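Local coordinates for protein PES4 (Saccharomyces cerevisiae S288C, PDB 6EZ7) that probably binds RNA, including poly(A), poly(U) and mRNA 3'-untranslated regions, through RNA recognition motifs, of which this chain is the third, at residues P27-Y32 with T47-S52. Sequence-based numbering, arbitrary orientation.
Sequences PIKSIY and TYKNSS
A classic beta bulge joins Lys29 and Ser30 to Thr47 where the edge strand 28-33 of this RNA recognition motif pairs with the end of strand 42-48, its hairpin partner. Thr47 O takes two donors: Lys29 N at 2.7 Å, in the carbonyl plane but with a bent N-H...O angle (136°), and Ser30 N at 3.1 Å, straighter. Thr47 N returns an almost linear bond to Ser30 O (2.9 Å, 179°). Beyond the bulge, Lys49 N reaches Pro27 O at 3.2 Å, and a water bridges that oxygen to Asn50 N. On the helix side of the sheet, Ile28 CG1 meets Tyr48 CE1 obliquely at 3.7 Å, and Pro27 O lies at the edge of the tyrosine ring. With CG anti to its carbonyl carbon (chi1 -75°), Tyr48 rises toward helix 51-61, and its hydroxyl hydrogen-bonds to Phe22 O. On the other face, Ser30 OG lies 3.3 Å from Thr47 CB, while Thr47 OG1 hydrogen-bonds to Ser3 OG; nearby, Lys29 CB touches CG of Lys49, past the strand end. Thr47 O thus absorbs the extra residue by accepting both N-H groups, while the lysines, touching through aliphatic carbons, carry their ammonium groups apart.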
ATOM      1  N   PRO A  27      -3.605  12.143  -3.795  1.00 28.93           N
ATOM      2  CA  PRO A  27      -2.950  11.837  -5.072  1.00 30.22           C
ATOM      3  C   PRO A  27      -1.769  10.888  -4.908  1.00 32.69           C
ATOM      4  O   PRO A  27      -0.920  11.104  -4.046  1.00 29.50           O
ATOM      5  CB  PRO A  27      -2.470  13.208  -5.566  1.00 26.71           C
ATOM      6  CG  PRO A  27      -3.274  14.208  -4.796  1.00 39.24           C
ATOM      7  CD  PRO A  27      -3.526  13.578  -3.466  1.00 35.27           C
ATOM      8  N   ILE A  28      -1.715   9.853  -5.734  1.00 35.44           N
ATOM      9  CA  ILE A  28      -0.622   8.896  -5.675  1.00 32.46           C
ATOM     10  C   ILE A  28       0.491   9.268  -6.650  1.00 31.84           C
ATOM     11  O   ILE A  28       0.244   9.487  -7.837  1.00 31.65           O
ATOM     12  CB  ILE A  28      -1.113   7.472  -5.976  1.00 27.24           C
ATOM     13  CG1 ILE A  28      -1.993   6.969  -4.830  1.00 24.93           C
ATOM     14  CG2 ILE A  28       0.067   6.538  -6.177  1.00 33.23           C
ATOM     15  CD1 ILE A  28      -2.687   5.652  -5.117  1.00 25.41           C
ATOM     16  N   LYS A  29       1.716   9.338  -6.140  1.00 30.20           N
ATOM     17  CA  LYS A  29       2.869   9.679  -6.964  1.00 30.87           C
ATOM     18  C   LYS A  29       3.332   8.483  -7.791  1.00 35.95           C
ATOM     19  O   LYS A  29       3.547   8.598  -8.999  1.00 37.62           O
ATOM     20  CB  LYS A  29       4.016  10.191  -6.088  1.00 26.22           C
ATOM     21  CG  LYS A  29       5.109  10.914  -6.853  1.00 42.35           C
ATOM     22  CD  LYS A  29       6.161  11.483  -5.914  1.00 49.72           C
ATOM     23  CE  LYS A  29       7.442  10.663  -5.956  1.00 59.88           C
ATOM     24  NZ  LYS A  29       8.630  11.470  -5.556  1.00 62.62           N
ATOM     25  N   SER A  30       3.479   7.334  -7.139  1.00 31.88           N
ATOM     26  CA  SER A  30       3.933   6.131  -7.823  1.00 28.65           C
ATOM     27  C   SER A  30       3.452   4.869  -7.119  1.00 30.04           C
ATOM     28  O   SER A  30       3.191   4.875  -5.915  1.00 26.71           O
ATOM     29  CB  SER A  30       5.460   6.118  -7.932  1.00 37.91           C
ATOM     30  OG  SER A  30       6.067   6.138  -6.652  1.00 45.18           O
ATOM     31  N   ILE A  31       3.331   3.794  -7.891  1.00 22.00           N
ATOM     32  CA  ILE A  31       2.910   2.493  -7.386  1.00 23.94           C
ATOM     33  C   ILE A  31       3.795   1.385  -7.920  1.00 28.92           C
ATOM     34  O   ILE A  31       4.097   1.341  -9.113  1.00 31.81           O
ATOM     35  CB  ILE A  31       1.456   2.151  -7.785  1.00 24.66           C
ATOM     36  CG1 ILE A  31       0.479   3.205  -7.288  1.00 33.46           C
ATOM     37  CG2 ILE A  31       1.052   0.780  -7.250  1.00 23.63           C
ATOM     38  CD1 ILE A  31      -0.958   2.818  -7.515  1.00 36.99           C
ATOM     39  N   TYR A  32       4.210   0.486  -7.040  1.00 22.87           N
ATOM     40  CA  TYR A  32       4.748  -0.784  -7.487  1.00 23.19           C
ATOM     41  C   TYR A  32       3.829  -1.894  -7.003  1.00 23.72           C
ATOM     42  O   TYR A  32       3.484  -1.945  -5.830  1.00 21.67           O
ATOM     43  CB  TYR A  32       6.171  -1.015  -6.977  1.00 23.83           C
ATOM     44  CG  TYR A  32       6.663  -2.406  -7.307  1.00 23.84           C
ATOM     45  CD1 TYR A  32       7.041  -2.735  -8.602  1.00 25.72           C
ATOM     46  CD2 TYR A  32       6.718  -3.397  -6.337  1.00 29.23           C
ATOM     47  CE1 TYR A  32       7.473  -4.001  -8.920  1.00 26.53           C
ATOM     48  CE2 TYR A  32       7.151  -4.674  -6.649  1.00 33.27           C
ATOM     49  CZ  TYR A  32       7.526  -4.969  -7.944  1.00 30.55           C
ATOM     50  OH  TYR A  32       7.961  -6.234  -8.273  1.00 35.93           O
ATOM     51  N   THR A  47       3.665   5.356  -3.142  1.00 24.00           N
ATOM     52  CA  THR A  47       4.215   6.638  -2.739  1.00 23.46           C
ATOM     53  C   THR A  47       3.224   7.760  -3.033  1.00 20.12           C
ATOM     54  O   THR A  47       2.761   7.918  -4.161  1.00 21.91           O
ATOM     55  CB  THR A  47       5.545   6.923  -3.445  1.00 28.25           C
ATOM     56  OG1 THR A  47       6.492   5.908  -3.091  1.00 27.88           O
ATOM     57  CG2 THR A  47       6.089   8.275  -3.018  1.00 36.65           C
ATOM     58  N   TYR A  48       2.903   8.533  -2.004  1.00 21.16           N
ATOM     59  CA  TYR A  48       1.979   9.649  -2.140  1.00 19.82           C
ATOM     60  C   TYR A  48       2.708  10.945  -2.467  1.00 22.14           C
ATOM     61  O   TYR A  48       3.859  11.134  -2.075  1.00 27.97           O
ATOM     62  CB  TYR A  48       1.160   9.814  -0.859  1.00 25.50           C
ATOM     63  CG  TYR A  48       0.087   8.760  -0.725  1.00 23.15           C
ATOM     64  CD1 TYR A  48      -1.151   8.932  -1.325  1.00 22.16           C
ATOM     65  CD2 TYR A  48       0.317   7.589  -0.017  1.00 22.02           C
ATOM     66  CE1 TYR A  48      -2.136   7.970  -1.220  1.00 19.95           C
ATOM     67  CE2 TYR A  48      -0.665   6.618   0.098  1.00 17.62           C
ATOM     68  CZ  TYR A  48      -1.890   6.818  -0.504  1.00 20.03           C
ATOM     69  OH  TYR A  48      -2.871   5.860  -0.395  1.00 20.13           O
ATOM     70  N   LYS A  49       2.037  11.833  -3.191  1.00 29.73           N
ATOM     71  CA  LYS A  49       2.593  13.151  -3.465  1.00 36.94           C
ATOM     72  C   LYS A  49       2.698  13.941  -2.167  1.00 38.14           C
ATOM     73  O   LYS A  49       3.723  14.563  -1.888  1.00 39.71           O
ATOM     74  CB  LYS A  49       1.741  13.904  -4.488  1.00 39.83           C
ATOM     75  CG  LYS A  49       1.676  13.224  -5.851  1.00 55.16           C
ATOM     76  CD  LYS A  49       1.107  14.148  -6.917  1.00 62.58           C
ATOM     77  CE  LYS A  49       1.155  13.497  -8.292  1.00 66.45           C
ATOM     78  NZ  LYS A  49       0.419  14.292  -9.312  1.00 66.60           N
ATOM     79  N   ASN A  50       1.633  13.897  -1.372  1.00 28.14           N
ATOM     80  CA  ASN A  50       1.592  14.602  -0.099  1.00 31.45           C
ATOM     81  C   ASN A  50       1.827  13.650   1.065  1.00 32.21           C
ATOM     82  O   ASN A  50       1.121  12.653   1.214  1.00 31.94           O
ATOM     83  CB  ASN A  50       0.253  15.323   0.066  1.00 36.42           C
ATOM     84  CG  ASN A  50      -0.016  16.309  -1.053  1.00 49.65           C
ATOM     85  OD1 ASN A  50       0.828  17.148  -1.372  1.00 55.67           O
ATOM     86  ND2 ASN A  50      -1.191  16.205  -1.665  1.00 55.41           N
ATOM     87  N   SER A  51       2.821  13.970   1.887  1.00 37.27           N
ATOM     88  CA  SER A  51       3.231  13.111   2.994  1.00 38.01           C
ATOM     89  C   SER A  51       2.078  12.777   3.935  1.00 41.67           C
ATOM     90  O   SER A  51       1.992  11.663   4.452  1.00 39.77           O
ATOM     91  CB  SER A  51       4.361  13.775   3.782  1.00 47.18           C
ATOM     92  OG  SER A  51       5.369  14.258   2.912  1.00 55.81           O
ATOM     93  N   SER A  52       1.189  13.743   4.144  1.00 36.37           N
ATOM     94  CA  SER A  52       0.075  13.573   5.073  1.00 44.49           C
ATOM     95  C   SER A  52      -0.861  12.450   4.640  1.00 37.25           C
ATOM     96  O   SER A  52      -1.495  11.804   5.473  1.00 36.96           O
ATOM     97  CB  SER A  52      -0.706  14.884   5.223  1.00 51.30           C
ATOM     98  OG  SER A  52      -1.246  15.310   3.985  1.00 61.67           O
TER
HETATM   99  O   HOH W   1      -0.847  12.687  -1.869  1.00 32.03           O
HETATM  100  O   HOH W   2       5.823   3.424  -5.190  1.00 40.06           O